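Local coordinates for CBS domain protein (Shewanella oneidensis, PDB 3LHH) that binds AMP through its paired CBS domains, the CBS-domain part of a longer membrane protein that is probably also flavin adenine dinucleotide-binding, at residues His75-Val80 with Ile91-Gln96. Sequence-based numbering, arbitrary orientation.
Sequences HSRFPV and IISAKQ. With AMP (adenosine monophosphate), chain B.
The carbonyl oxygen of S76 is gripped twice: A94 N, at the first turn of helix 94-102, donates to S76 O over 2.8 Å in a nearly straight bond (177°), and a water donates to the same oxygen. That water also accepts from K95 N, tying the helix start to the antiparallel hairpin of strands 77-81 and 88-93 in this CBS domain. Further along, F78 and I92 form a hydrogen-bonded pair, F78 N to I92 O at 2.8 Å and I92 N to F78 O at 2.7 Å. On their face of the sheet, the F78 ring turns its edge to A94, with CE2 3.8 Å from A94 CB, while V80 CG2 packs against I92 CD1; L57 and V70 adjoin this apolar cluster. R77 and S93 lie on the other face as a non-hydrogen-bonded pair, where the R77 chain, in one of two modelled conformers and so only tentatively, lays its guanidinium over S93. The strand 77-81 side of the hairpin also holds AMP. S76 N donates to phosphate O2P, and the imidazole of H75 lies face-on over the adenine, AMP C5 standing 3.4 Å above its centre, while H75 ND1 donates to AMP O1P at 2.9 Å. An alanine in place of H75 would probably leave that adenine face without the ring lying on it and O1P without the ND1 hydrogen bond. D157, T154 and V55 also hydrogen-bond to AMP. The adenine amino group is held by a backbone carbonyl of the strand: AMP N6 donates to R77 O at 3.0 Å, with an N-H...O angle of 165° and P79 CD beside it.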
# COMPACT_ATOMS: atom_id res chain seq x y z
N HIS A 75 -10.70 2.57 -0.07
CA HIS A 75 -9.61 1.66 0.35
C HIS A 75 -9.38 1.55 1.86
O HIS A 75 -9.45 2.53 2.57
CB HIS A 75 -8.29 2.03 -0.32
CG HIS A 75 -8.40 2.09 -1.81
ND1 HIS A 75 -8.99 1.08 -2.55
CD2 HIS A 75 -7.99 3.03 -2.70
CE1 HIS A 75 -8.94 1.40 -3.83
NE2 HIS A 75 -8.34 2.57 -3.95
N SER A 76 -9.08 0.34 2.32
CA SER A 76 -8.82 0.11 3.74
C SER A 76 -7.43 0.53 4.18
O SER A 76 -7.21 0.86 5.35
CB SER A 76 -9.01 -1.38 4.10
OG SER A 76 -10.31 -1.81 3.78
N ARG A 77 -6.47 0.47 3.27
CA ARG A 77 -5.09 0.79 3.61
C ARG A 77 -4.45 1.72 2.58
O ARG A 77 -4.73 1.63 1.39
CB ARG A 77 -4.25 -0.50 3.76
CG ARG A 77 -4.92 -1.60 4.59
CD ARG A 77 -3.93 -2.68 5.05
NE ARG A 77 -3.25 -2.29 6.28
CZ ARG A 77 -3.84 -2.27 7.48
NH1 ARG A 77 -5.11 -2.62 7.61
NH2 ARG A 77 -3.15 -1.89 8.54
N PHE A 78 -3.60 2.62 3.05
CA PHE A 78 -2.96 3.60 2.16
C PHE A 78 -1.46 3.61 2.37
O PHE A 78 -1.00 3.77 3.49
CB PHE A 78 -3.50 4.99 2.45
CG PHE A 78 -4.96 5.14 2.13
CD1 PHE A 78 -5.36 5.59 0.89
CD2 PHE A 78 -5.93 4.79 3.05
CE1 PHE A 78 -6.73 5.74 0.58
CE2 PHE A 78 -7.30 4.93 2.75
CZ PHE A 78 -7.68 5.40 1.51
N PRO A 79 -0.69 3.45 1.27
CA PRO A 79 0.74 3.71 1.30
C PRO A 79 0.96 5.15 1.72
O PRO A 79 0.16 6.03 1.36
CB PRO A 79 1.16 3.53 -0.17
CG PRO A 79 -0.01 2.74 -0.81
CD PRO A 79 -1.20 3.21 -0.09
N VAL A 80 2.02 5.39 2.48
CA VAL A 80 2.35 6.71 2.98
C VAL A 80 3.76 7.06 2.57
O VAL A 80 4.70 6.30 2.81
CB VAL A 80 2.34 6.76 4.52
CG1 VAL A 80 2.75 8.14 4.99
CG2 VAL A 80 0.98 6.38 5.05
N ILE A 91 2.67 2.35 5.48
CA ILE A 91 1.28 2.11 5.15
C ILE A 91 0.42 2.47 6.35
O ILE A 91 0.86 2.37 7.49
CB ILE A 91 1.06 0.63 4.80
CG1 ILE A 91 1.68 0.29 3.44
CG2 ILE A 91 -0.41 0.27 4.78
CD1 ILE A 91 1.85 -1.20 3.25
N ILE A 92 -0.81 2.90 6.09
CA ILE A 92 -1.70 3.32 7.16
C ILE A 92 -3.03 2.63 6.96
O ILE A 92 -3.51 2.48 5.83
CB ILE A 92 -1.88 4.86 7.15
CG1 ILE A 92 -1.40 5.44 8.48
CG2 ILE A 92 -3.31 5.26 6.90
CD1 ILE A 92 -0.35 6.51 8.31
N SER A 93 -3.63 2.20 8.08
CA SER A 93 -4.98 1.69 8.09
C SER A 93 -5.96 2.86 8.17
O SER A 93 -5.84 3.72 9.04
CB SER A 93 -5.18 0.79 9.30
OG SER A 93 -6.55 0.61 9.57
N ALA A 94 -6.93 2.89 7.26
CA ALA A 94 -7.89 3.98 7.26
C ALA A 94 -8.71 3.97 8.55
O ALA A 94 -8.97 5.01 9.16
CB ALA A 94 -8.80 3.87 6.05
N LYS A 95 -9.12 2.78 8.96
CA LYS A 95 -9.97 2.63 10.13
C LYS A 95 -9.30 3.24 11.34
O LYS A 95 -9.93 3.89 12.15
CB LYS A 95 -10.27 1.15 10.39
CG LYS A 95 -11.01 0.89 11.69
CD LYS A 95 -11.28 -0.59 11.89
CE LYS A 95 -11.84 -0.84 13.29
NZ LYS A 95 -12.24 -2.27 13.47
N GLN A 96 -7.99 3.05 11.44
CA GLN A 96 -7.27 3.54 12.59
C GLN A 96 -7.20 5.06 12.56
O GLN A 96 -7.43 5.73 13.56
CB GLN A 96 -5.87 2.95 12.66
CG GLN A 96 -5.12 3.36 13.92
CD GLN A 96 -3.69 2.82 13.97
OE1 GLN A 96 -3.18 2.25 13.01
NE2 GLN A 96 -3.04 3.02 15.12
P AMP B . -9.95 -2.30 -0.65
O1P AMP B . -10.46 -1.14 -1.48
O2P AMP B . -9.10 -1.86 0.51
O3P AMP B . -10.96 -3.36 -0.32
O5' AMP B . -9.01 -3.04 -1.73
C5' AMP B . -9.60 -3.63 -2.89
C4' AMP B . -8.66 -3.50 -4.09
O4' AMP B . -8.42 -2.12 -4.43
C3' AMP B . -7.27 -4.07 -3.82
O3' AMP B . -7.20 -5.49 -4.01
C2' AMP B . -6.42 -3.30 -4.81
O2' AMP B . -6.72 -3.85 -6.10
C1' AMP B . -7.04 -1.92 -4.79
N9 AMP B . -6.44 -1.02 -3.76
C8 AMP B . -6.48 -1.20 -2.42
N7 AMP B . -5.87 -0.19 -1.75
C5 AMP B . -5.41 0.67 -2.69
C6 AMP B . -4.69 1.96 -2.66
N6 AMP B . -4.30 2.53 -1.49
N1 AMP B . -4.44 2.54 -3.85
C2 AMP B . -4.82 1.98 -5.02
N3 AMP B . -5.48 0.81 -5.11
C4 AMP B . -5.80 0.12 -3.99
O HOH W 1 -8.89 0.35 7.33